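Local atomic coordinates of prolyl endopeptidase (Myxococcus xanthus, PDB entry 2BKL), a protein that probably hydrolyses oligopeptides on the carboxyl side of proline and, less often, alanine, as a serine endopeptidase of the prolyl oligopeptidase family. Residues G80-R86 and L96-E102; D90-A94 and A654-A658; K161-I165 and H207-P213; P595-V599 and K626-V631. All blocks are in the same frame, centred on the assembly; numbering follows the deposited sequence.

The four contacts illustrate how a two-domain peptidase is held together at several levels. Contacts 1 and 3 lie within the beta-propeller, their centres about 25 Å apart; contact 4 lies within the alpha/beta-hydrolase domain, about 49 Å from contact 1 between centres. Contact 2 joins the two domains: its 90-94 loop connects the hairpin strands of contact 1, and Ala-94 CB touches Val-85 CG1 at 3.3 Å, while its 654-658 segment follows closely on His-651 of the ligand pocket. Contacts 3 and 4 both fall inside the long chain excursion that contact 2 closes. In contact 4, the side chain of Pro-595 lies about 13 Å from the bound benzyloxycarbonyl-alanyl-proline.

Contact 1 (G80-R86 and L96-E102); sequences GRFFYVR and LYWRQGE
Backbone pairing between Phe-82 and Arg-99, and between Tyr-84 and Tyr-97, gives two antiparallel hydrogen-bonded pairs; the straightest of their four bonds runs from Tyr-97 N to Tyr-84 O (2.8 Å, 169° at the hydrogen). Past the strand end, Gly-101 N donates to Gly-80 O, and a water links that same oxygen to Gln-100 NE2.

Polar side-chain bonds form on both faces. Beside Trp-98, the extended Arg-81 chain brings NE to Gln-100 OE1 (2.8 Å), which lies close to the guanidinium plane, while Trp-98 CZ3 covers one face of that group, 3.3 Å from NE. Arg-81 also bridges to Asp-155, so an alanine here would probably leave that carboxylate and Gln-100 OE1 without their mate and take away the group packed against Trp-98 CZ3. On the other face, Arg-99 NE donates in its guanidinium plane to Tyr-84 OH (2.9 Å).

These are the two inner strands of a four-stranded antiparallel blade of the propeller, joined as a hairpin. Arg-86 NH2 and Arg-99 NH2 come within 3.6 Å of each other, but both form salt bridges with Glu-106 of the loop before strand 107-110, which also bonds Tyr-84 OH and probably offsets their like charges.

Carbon contacts complete the two faces. Arg-86 lays CD over the face of the Tyr-97 ring in a CH-pi contact, 4.2 Å from its centroid. Phe-83 and Trp-98 run side by side, the ring planes 21° apart but displaced so far that the rings hardly overlap, and Phe-83 CD2 meets Trp-98 CB at 3.6 Å. Val-85 CG2 rests on Leu-96 CD1.

Contact 2 (D90-A94 and A654-A658); sequences DKEKA and ADQVA
Lys-93 reaches across to Asp-655, and its chain can be followed atom by atom. CB starts it with CG anti to the carbonyl carbon (chi1 -65°), beside the backbone N, and CG passes 3.2 Å from Asp-655 O. CD then runs by the carboxylate of Asp-655, and Lys-93 CE leads on, 3.7 Å from Asp-655 O. A bend at the last torsion (chi4 -65°) turns NZ back onto Asp-655, where it donates to the backbone O at 2.7 Å from above the carbonyl plane and makes a salt bridge to OD2 at 3.2 Å, again from above the carboxylate. Gly-119 O and Ser-122 OG also bind NZ, and Ser-122 bonds Asp-655 OD2 as well, so both members of the ion pair have a second polar partner in Ser-122.

Glu-92 takes the start of the helix. Its OE1 accepts the N-H of Ala-658 through the syn lone pair (2.7 Å, nearly straight at 173°), its backbone O receives Val-657 N, and its OE2 is held by Tyr-68. A carboxylate placed at the amino end of a helix is probably favoured by the helix dipole. Two waters bridge Asp-655 OD1 to Glu-92 O and Ala-94 N.

The contact thus carries the loop between propeller strands 81-87 and 95-100 onto the first turn of helix 657-674, joining the propeller to the catalytic domain.

Contact 3 (K161-I165 and H207-P213); sequences KVDVI and HTLGTEP
A buried carboxylate bonded to a type II beta turn lies at the centre of this contact in the propeller: Asp-163, the centre of an inverse gamma turn, faces the turn from Thr-208 to Thr-211. Asp-163 OD1 accepts the backbone N-H of Gly-210 on its syn side (2.8 Å, 165°) and His-207 NE2 on its anti side (2.6 Å), somewhat out of the carboxylate plane. The bond leaves the imidazole in the ring plane, with ring and carboxylate turned 71° against each other. His-207 carries CG anti to the backbone N (chi1 179°), which swings the ring toward Asp-163, and Asp-216 bonds its other nitrogen, ND1, so the rotation of the ring is fixed from both ends. Ser-160 holds Asp-163 OD2.

Ile-165 lays CD1 over one face of the imidazole, 4.2 Å from the ring centroid, and its CG1 meets Pro-213 CG at 3.9 Å. Val-162 CG1 packs on the carbonyl of Thr-211, 3.3 Å from its O. Within the turn, Thr-211 OG1 and N both donate to Thr-208 O, and the positive phi of Gly-210 would press a side chain against the preceding carbonyl oxygen.

The segment linking strand 148-153 to the next four-stranded sheet is thereby tied, by a His-carboxylate bond and apolar packing, to a strand-connecting turn of that sheet, as one blade leads into the next in a beta-propeller.

Contact 4 (P595-V599 and K626-V631); sequences PYHHV and KFVAAV
Lys-626 crosses the Tyr-596 ring at about a right angle and sets CE over one face. Lys-626 CB touches Tyr-596 CE1 at 3.6 Å, CD passes close to CZ and OH, and CE makes a CH-pi contact 4.0 Å from the ring centroid, 20° off its normal. The bend of the lysine at chi3 (-59°) folds the chain across the ring, bringing Lys-626 NZ 3.7 Å from Tyr-596 CE2. Next along the helix, Phe-627 points its CE1 corner into the 595-599 turn: Pro-595 O lies 3.7 Å away in the ring plane, Pro-595 CB and Val-599 CG2 are each at 3.8 Å, and Tyr-596 CA also lies at the ring edge. Val-599 then spreads over the helix, CG2 against Ala-630 CB and CG1 against the carbonyl of Ala-630 and, more distantly, Val-631.

The fold here is the alpha/beta-hydrolase domain, in which helix 622-632 follows strand 607-613 of the central sheet and the short 3-10 segment around Tyr-596 precedes that strand.

A second shell sets these groups in place. Tyr-596 OH is held by Asp-22 and by Tyr-24 N, and Lys-626 NZ forms salt bridges with Asp-22, Glu-28 and Asp-561, three carboxylates that would favour its positive charge. An alanine in place of Tyr-596 would probably strip the lysine chain of the flat surface it lies on and cost Asp-22 a hydrogen-bond partner. Behind Phe-627 stand Leu-608 and Met-610 of strand 607-613, and Met-543 and Thr-544 of helix 534-545.

Contact 1 (G80-R86 and L96-E102)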
# COMPACT_ATOMS: atom_id res chain seq x y z
N GLY A 80 25.56 3.91 -17.76
CA GLY A 80 26.66 4.49 -17.00
C GLY A 80 26.26 5.58 -16.02
O GLY A 80 27.09 6.06 -15.25
N ARG A 81 24.98 5.94 -16.00
CA ARG A 81 24.45 6.94 -15.09
C ARG A 81 23.64 6.28 -13.99
O ARG A 81 23.13 5.17 -14.14
CB ARG A 81 23.56 7.91 -15.84
CG ARG A 81 24.32 8.77 -16.82
CD ARG A 81 23.48 9.73 -17.57
NE ARG A 81 24.34 10.64 -18.31
CZ ARG A 81 23.89 11.60 -19.09
NH1 ARG A 81 22.60 11.82 -19.29
NH2 ARG A 81 24.77 12.38 -19.70
N PHE A 82 23.56 6.94 -12.85
CA PHE A 82 22.84 6.48 -11.71
C PHE A 82 21.79 7.49 -11.36
O PHE A 82 22.06 8.70 -11.37
CB PHE A 82 23.78 6.33 -10.50
CG PHE A 82 24.74 5.19 -10.61
CD1 PHE A 82 25.82 5.27 -11.46
CD2 PHE A 82 24.59 4.07 -9.81
CE1 PHE A 82 26.74 4.22 -11.54
CE2 PHE A 82 25.51 3.03 -9.88
CZ PHE A 82 26.57 3.11 -10.77
N PHE A 83 20.60 7.01 -11.01
CA PHE A 83 19.45 7.84 -10.69
C PHE A 83 18.85 7.35 -9.40
O PHE A 83 18.63 6.15 -9.22
CB PHE A 83 18.38 7.75 -11.79
CG PHE A 83 18.84 8.23 -13.13
CD1 PHE A 83 19.64 7.45 -13.94
CD2 PHE A 83 18.53 9.51 -13.56
CE1 PHE A 83 20.09 7.93 -15.17
CE2 PHE A 83 18.98 9.96 -14.80
CZ PHE A 83 19.74 9.18 -15.57
N TYR A 84 18.55 8.25 -8.47
CA TYR A 84 18.16 7.84 -7.13
C TYR A 84 17.56 9.03 -6.39
O TYR A 84 17.86 10.19 -6.70
CB TYR A 84 19.38 7.25 -6.35
CG TYR A 84 20.56 8.18 -6.42
CD1 TYR A 84 21.45 8.11 -7.47
CD2 TYR A 84 20.74 9.19 -5.48
CE1 TYR A 84 22.49 8.98 -7.59
CE2 TYR A 84 21.79 10.07 -5.59
CZ TYR A 84 22.65 9.97 -6.65
OH TYR A 84 23.72 10.82 -6.80
N VAL A 85 16.67 8.73 -5.46
CA VAL A 85 16.03 9.73 -4.65
C VAL A 85 16.75 9.90 -3.31
O VAL A 85 17.17 8.91 -2.70
CB VAL A 85 14.57 9.35 -4.47
CG1 VAL A 85 13.89 10.22 -3.45
CG2 VAL A 85 13.84 9.47 -5.81
N ARG A 86 16.87 11.14 -2.83
CA ARG A 86 17.37 11.43 -1.50
C ARG A 86 16.34 12.18 -0.70
O ARG A 86 15.56 12.95 -1.24
CB ARG A 86 18.60 12.33 -1.54
CG ARG A 86 19.88 11.71 -2.12
CD ARG A 86 21.09 12.61 -1.91
NE ARG A 86 22.35 12.10 -2.45
CZ ARG A 86 23.16 11.26 -1.83
NH1 ARG A 86 22.84 10.77 -0.64
NH2 ARG A 86 24.29 10.88 -2.42
N LEU A 96 14.88 13.77 -6.67
CA LEU A 96 15.52 12.85 -7.61
C LEU A 96 16.83 13.45 -8.11
O LEU A 96 16.84 14.57 -8.61
CB LEU A 96 14.59 12.58 -8.80
CG LEU A 96 15.15 11.60 -9.83
CD1 LEU A 96 15.42 10.24 -9.25
CD2 LEU A 96 14.20 11.45 -11.03
N TYR A 97 17.93 12.74 -7.91
CA TYR A 97 19.28 13.08 -8.33
C TYR A 97 19.77 12.14 -9.41
O TYR A 97 19.30 11.01 -9.55
CB TYR A 97 20.23 12.92 -7.14
CG TYR A 97 20.11 14.01 -6.12
CD1 TYR A 97 19.16 13.97 -5.14
CD2 TYR A 97 20.97 15.10 -6.15
CE1 TYR A 97 19.05 14.99 -4.20
CE2 TYR A 97 20.87 16.13 -5.23
CZ TYR A 97 19.90 16.05 -4.26
OH TYR A 97 19.79 17.07 -3.34
N TRP A 98 20.79 12.57 -10.13
CA TRP A 98 21.55 11.70 -11.00
C TRP A 98 23.04 12.02 -10.93
O TRP A 98 23.45 13.11 -10.51
CB TRP A 98 21.06 11.76 -12.46
CG TRP A 98 21.47 12.99 -13.20
CD1 TRP A 98 20.91 14.22 -13.11
CD2 TRP A 98 22.51 13.11 -14.17
NE1 TRP A 98 21.55 15.11 -13.93
CE2 TRP A 98 22.53 14.44 -14.61
CE3 TRP A 98 23.43 12.21 -14.71
CZ2 TRP A 98 23.44 14.90 -15.57
CZ3 TRP A 98 24.33 12.68 -15.67
CH2 TRP A 98 24.32 14.00 -16.08
N ARG A 99 23.85 11.05 -11.34
CA ARG A 99 25.26 11.25 -11.51
C ARG A 99 25.80 10.39 -12.63
O ARG A 99 25.23 9.32 -12.96
CB ARG A 99 26.03 10.97 -10.22
CG ARG A 99 25.95 9.55 -9.73
CD ARG A 99 26.89 9.26 -8.56
NE ARG A 99 26.43 9.90 -7.34
CZ ARG A 99 27.14 10.03 -6.24
NH1 ARG A 99 28.38 9.57 -6.18
NH2 ARG A 99 26.61 10.64 -5.18
N GLN A 100 26.90 10.85 -13.21
CA GLN A 100 27.60 10.12 -14.24
C GLN A 100 28.67 9.27 -13.59
O GLN A 100 29.64 9.79 -13.03
CB GLN A 100 28.24 11.10 -15.21
CG GLN A 100 28.90 10.39 -16.38
CD GLN A 100 27.87 10.01 -17.43
OE1 GLN A 100 27.11 10.86 -17.86
NE2 GLN A 100 27.84 8.74 -17.81
N GLY A 101 28.51 7.96 -13.67
CA GLY A 101 29.43 7.04 -13.02
C GLY A 101 29.23 6.95 -11.52
O GLY A 101 28.54 7.76 -10.89
N GLU A 102 29.89 5.97 -10.93
CA GLU A 102 29.67 5.61 -9.54
C GLU A 102 30.06 6.75 -8.59
O GLU A 102 29.42 6.92 -7.55
CB GLU A 102 30.44 4.34 -9.21
CG GLU A 102 29.86 3.54 -8.06
CD GLU A 102 30.81 2.46 -7.59
OE1 GLU A 102 31.55 2.70 -6.60
OE2 GLU A 102 30.83 1.37 -8.22
O HOH W 1 29.77 6.73 -16.73

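Contact 2 (D90-A94 and A654-A658)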
# COMPACT_ATOMS: atom_id res chain seq x y z
N ASP A 90 16.44 19.23 5.69
CA ASP A 90 15.88 20.57 5.53
C ASP A 90 14.94 20.71 4.34
O ASP A 90 14.73 21.81 3.82
CB ASP A 90 16.99 21.62 5.48
CG ASP A 90 17.93 21.46 4.29
OD1 ASP A 90 17.90 20.44 3.56
OD2 ASP A 90 18.79 22.33 4.03
N LYS A 91 14.35 19.59 3.93
CA LYS A 91 13.41 19.57 2.82
C LYS A 91 12.13 18.80 3.18
O LYS A 91 12.15 17.80 3.90
CB LYS A 91 14.05 18.93 1.58
CG LYS A 91 15.34 19.58 1.08
CD LYS A 91 15.10 20.94 0.47
CE LYS A 91 16.34 21.38 -0.33
NZ LYS A 91 16.30 22.80 -0.71
N GLU A 92 11.03 19.25 2.61
CA GLU A 92 9.71 18.67 2.89
C GLU A 92 9.36 17.44 2.05
O GLU A 92 8.52 16.64 2.49
CB GLU A 92 8.62 19.73 2.74
CG GLU A 92 8.70 20.82 3.81
CD GLU A 92 8.48 20.27 5.18
OE1 GLU A 92 7.51 19.57 5.33
OE2 GLU A 92 9.28 20.55 6.09
N LYS A 93 10.00 17.30 0.89
CA LYS A 93 9.80 16.20 -0.04
C LYS A 93 11.16 15.68 -0.51
O LYS A 93 12.12 16.45 -0.58
CB LYS A 93 9.02 16.69 -1.27
CG LYS A 93 7.60 17.15 -0.98
CD LYS A 93 6.93 17.60 -2.29
CE LYS A 93 5.62 18.27 -2.11
NZ LYS A 93 4.61 17.34 -1.56
N ALA A 94 11.20 14.41 -0.87
CA ALA A 94 12.38 13.81 -1.47
C ALA A 94 12.65 14.35 -2.87
O ALA A 94 11.74 14.81 -3.54
CB ALA A 94 12.21 12.32 -1.54
N ALA A 654 -0.23 14.04 2.65
CA ALA A 654 0.08 15.29 1.97
C ALA A 654 1.49 15.30 1.40
O ALA A 654 1.85 16.24 0.70
CB ALA A 654 -0.10 16.48 2.93
N ASP A 655 2.31 14.29 1.72
CA ASP A 655 3.70 14.26 1.24
C ASP A 655 4.48 15.50 1.63
O ASP A 655 5.16 16.12 0.81
CB ASP A 655 3.74 14.09 -0.29
CG ASP A 655 5.15 13.89 -0.83
OD1 ASP A 655 6.04 13.33 -0.14
OD2 ASP A 655 5.40 14.24 -1.99
N GLN A 656 4.39 15.85 2.91
CA GLN A 656 5.05 17.00 3.50
C GLN A 656 5.47 16.56 4.89
O GLN A 656 4.60 16.28 5.73
CB GLN A 656 4.09 18.19 3.65
CG GLN A 656 3.79 18.96 2.37
CD GLN A 656 4.97 19.80 1.93
OE1 GLN A 656 5.73 19.37 1.08
NE2 GLN A 656 5.13 21.00 2.50
N VAL A 657 6.77 16.55 5.18
CA VAL A 657 7.25 16.08 6.47
C VAL A 657 6.63 16.86 7.61
O VAL A 657 6.22 16.27 8.63
CB VAL A 657 8.78 16.12 6.58
CG1 VAL A 657 9.23 15.67 7.98
CG2 VAL A 657 9.41 15.21 5.56
N ALA A 658 6.56 18.17 7.48
CA ALA A 658 5.94 18.97 8.55
C ALA A 658 4.52 18.54 8.89
O ALA A 658 4.12 18.58 10.07
CB ALA A 658 5.96 20.47 8.19
O HOH W 2 7.40 14.20 2.17
O HOH W 3 8.59 12.91 -1.04

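Contact 3 (K161-I165 and H207-P213)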
# COMPACT_ATOMS: atom_id res chain seq x y z
N LYS A 161 7.72 20.27 -23.58
CA LYS A 161 6.42 20.91 -23.69
C LYS A 161 5.45 20.07 -24.51
O LYS A 161 4.24 20.28 -24.44
CB LYS A 161 6.57 22.31 -24.28
CG LYS A 161 7.01 23.34 -23.25
CD LYS A 161 8.51 23.34 -23.02
CE LYS A 161 8.91 24.23 -21.84
NZ LYS A 161 9.52 23.47 -20.68
N VAL A 162 5.96 19.15 -25.31
CA VAL A 162 5.14 18.29 -26.15
C VAL A 162 4.73 16.99 -25.43
O VAL A 162 3.59 16.54 -25.57
CB VAL A 162 5.87 17.97 -27.46
CG1 VAL A 162 5.03 17.05 -28.34
CG2 VAL A 162 6.19 19.26 -28.17
N ASP A 163 5.65 16.40 -24.67
CA ASP A 163 5.43 15.09 -24.07
C ASP A 163 4.77 15.27 -22.71
O ASP A 163 5.38 15.14 -21.65
CB ASP A 163 6.76 14.34 -23.94
CG ASP A 163 7.52 14.28 -25.25
OD1 ASP A 163 6.97 13.70 -26.21
OD2 ASP A 163 8.64 14.80 -25.39
N VAL A 164 3.49 15.58 -22.77
CA VAL A 164 2.70 15.85 -21.58
C VAL A 164 1.41 15.08 -21.76
O VAL A 164 0.68 15.31 -22.73
CB VAL A 164 2.39 17.34 -21.40
CG1 VAL A 164 1.50 17.55 -20.17
CG2 VAL A 164 3.66 18.17 -21.33
N ILE A 165 1.13 14.14 -20.86
CA ILE A 165 0.02 13.25 -21.04
C ILE A 165 -0.86 13.20 -19.80
O ILE A 165 -0.47 12.66 -18.75
CB ILE A 165 0.50 11.83 -21.41
CG1 ILE A 165 1.57 11.81 -22.50
CG2 ILE A 165 -0.67 10.99 -21.83
CD1 ILE A 165 2.16 10.45 -22.77
N HIS A 207 3.70 6.10 -26.63
CA HIS A 207 4.00 7.50 -26.87
C HIS A 207 5.39 7.60 -27.50
O HIS A 207 6.38 7.15 -26.90
CB HIS A 207 3.97 8.33 -25.61
CG HIS A 207 4.31 9.76 -25.87
ND1 HIS A 207 3.60 10.50 -26.78
CD2 HIS A 207 5.33 10.54 -25.45
CE1 HIS A 207 4.15 11.70 -26.88
NE2 HIS A 207 5.19 11.76 -26.07
N THR A 208 5.46 8.15 -28.70
CA THR A 208 6.74 8.46 -29.33
C THR A 208 7.19 9.85 -28.87
O THR A 208 6.43 10.82 -29.00
CB THR A 208 6.59 8.42 -30.85
OG1 THR A 208 6.28 7.08 -31.30
CG2 THR A 208 7.93 8.80 -31.55
N LEU A 209 8.38 9.97 -28.31
CA LEU A 209 8.85 11.26 -27.81
C LEU A 209 8.87 12.27 -28.93
O LEU A 209 9.31 11.96 -30.05
CB LEU A 209 10.28 11.18 -27.26
CG LEU A 209 10.56 10.49 -25.94
CD1 LEU A 209 11.99 10.82 -25.45
CD2 LEU A 209 9.55 10.86 -24.88
N GLY A 210 8.43 13.48 -28.62
CA GLY A 210 8.47 14.58 -29.56
C GLY A 210 7.25 14.70 -30.44
O GLY A 210 7.18 15.61 -31.24
N THR A 211 6.27 13.81 -30.26
CA THR A 211 5.05 13.87 -31.05
C THR A 211 3.90 14.18 -30.14
O THR A 211 3.99 13.97 -28.93
CB THR A 211 4.78 12.54 -31.76
OG1 THR A 211 4.50 11.51 -30.79
CG2 THR A 211 6.02 12.06 -32.50
N GLU A 212 2.81 14.66 -30.73
CA GLU A 212 1.59 14.95 -29.97
C GLU A 212 0.98 13.68 -29.41
O GLU A 212 0.82 12.72 -30.14
CB GLU A 212 0.55 15.62 -30.88
CG GLU A 212 1.01 16.95 -31.45
CD GLU A 212 1.62 16.83 -32.85
OE1 GLU A 212 2.19 15.76 -33.21
OE2 GLU A 212 1.53 17.82 -33.62
N PRO A 213 0.65 13.64 -28.11
CA PRO A 213 0.03 12.43 -27.53
C PRO A 213 -1.32 11.98 -28.17
O PRO A 213 -1.65 10.81 -28.05
CB PRO A 213 -0.14 12.80 -26.05
CG PRO A 213 0.94 13.79 -25.83
CD PRO A 213 0.97 14.63 -27.07

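Contact 4 (P595-V599 and K626-V631)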
# COMPACT_ATOMS: atom_id res chain seq x y z
N PRO A 595 -19.49 -1.69 8.91
CA PRO A 595 -19.46 -1.01 10.21
C PRO A 595 -20.51 0.09 10.37
O PRO A 595 -21.07 0.26 11.45
CB PRO A 595 -18.02 -0.46 10.27
CG PRO A 595 -17.26 -1.49 9.51
CD PRO A 595 -18.13 -1.84 8.34
N TYR A 596 -20.76 0.85 9.31
CA TYR A 596 -21.72 1.94 9.35
C TYR A 596 -23.11 1.47 9.73
O TYR A 596 -23.86 2.23 10.33
CB TYR A 596 -21.75 2.63 8.00
CG TYR A 596 -22.84 3.66 7.83
CD1 TYR A 596 -22.87 4.81 8.59
CD2 TYR A 596 -23.84 3.47 6.90
CE1 TYR A 596 -23.86 5.76 8.42
CE2 TYR A 596 -24.85 4.42 6.73
CZ TYR A 596 -24.83 5.56 7.48
OH TYR A 596 -25.83 6.47 7.21
N HIS A 597 -23.43 0.20 9.42
CA HIS A 597 -24.74 -0.38 9.71
C HIS A 597 -24.79 -1.16 11.02
O HIS A 597 -25.80 -1.81 11.32
CB HIS A 597 -25.18 -1.28 8.55
CG HIS A 597 -25.29 -0.54 7.28
ND1 HIS A 597 -24.27 -0.49 6.34
CD2 HIS A 597 -26.31 0.21 6.78
CE1 HIS A 597 -24.65 0.28 5.34
NE2 HIS A 597 -25.88 0.71 5.57
N HIS A 598 -23.72 -1.06 11.81
CA HIS A 598 -23.64 -1.81 13.06
C HIS A 598 -23.23 -0.99 14.26
O HIS A 598 -22.69 -1.51 15.26
CB HIS A 598 -22.74 -3.03 12.87
CG HIS A 598 -23.38 -4.08 12.01
ND1 HIS A 598 -24.25 -5.03 12.51
CD2 HIS A 598 -23.34 -4.27 10.67
CE1 HIS A 598 -24.68 -5.78 11.52
NE2 HIS A 598 -24.16 -5.34 10.39
N VAL A 599 -23.51 0.31 14.19
CA VAL A 599 -23.32 1.19 15.37
C VAL A 599 -24.57 1.05 16.25
O VAL A 599 -25.52 1.81 16.11
CB VAL A 599 -23.02 2.64 14.97
CG1 VAL A 599 -22.77 3.51 16.18
CG2 VAL A 599 -21.84 2.70 13.99
N LYS A 626 -19.93 9.70 7.44
CA LYS A 626 -21.13 9.00 7.90
C LYS A 626 -20.87 8.22 9.20
O LYS A 626 -21.73 8.19 10.10
CB LYS A 626 -21.68 8.08 6.83
CG LYS A 626 -22.19 8.80 5.57
CD LYS A 626 -23.28 8.04 4.84
CE LYS A 626 -22.86 6.67 4.39
NZ LYS A 626 -23.92 6.02 3.53
N PHE A 627 -19.72 7.56 9.29
CA PHE A 627 -19.43 6.76 10.47
C PHE A 627 -19.24 7.64 11.68
O PHE A 627 -19.77 7.31 12.74
CB PHE A 627 -18.21 5.86 10.22
CG PHE A 627 -17.97 4.83 11.29
CD1 PHE A 627 -18.75 3.70 11.36
CD2 PHE A 627 -16.95 5.01 12.24
CE1 PHE A 627 -18.49 2.71 12.29
CE2 PHE A 627 -16.71 4.04 13.20
CZ PHE A 627 -17.49 2.91 13.24
N VAL A 628 -18.50 8.74 11.56
CA VAL A 628 -18.29 9.63 12.73
C VAL A 628 -19.62 10.19 13.21
O VAL A 628 -19.87 10.28 14.41
CB VAL A 628 -17.23 10.72 12.50
CG1 VAL A 628 -17.77 11.93 11.83
CG2 VAL A 628 -16.62 11.13 13.86
N ALA A 629 -20.50 10.55 12.28
CA ALA A 629 -21.82 11.02 12.65
C ALA A 629 -22.60 9.97 13.43
O ALA A 629 -23.20 10.27 14.46
CB ALA A 629 -22.60 11.41 11.42
N ALA A 630 -22.53 8.73 12.99
CA ALA A 630 -23.23 7.63 13.66
C ALA A 630 -22.69 7.40 15.08
O ALA A 630 -23.44 7.18 16.02
CB ALA A 630 -23.13 6.37 12.82
N VAL A 631 -21.37 7.47 15.24
CA VAL A 631 -20.76 7.25 16.55
C VAL A 631 -21.03 8.43 17.51
O VAL A 631 -21.37 8.23 18.68
CB VAL A 631 -19.26 6.95 16.39
CG1 VAL A 631 -18.57 6.90 17.73
CG2 VAL A 631 -19.06 5.65 15.64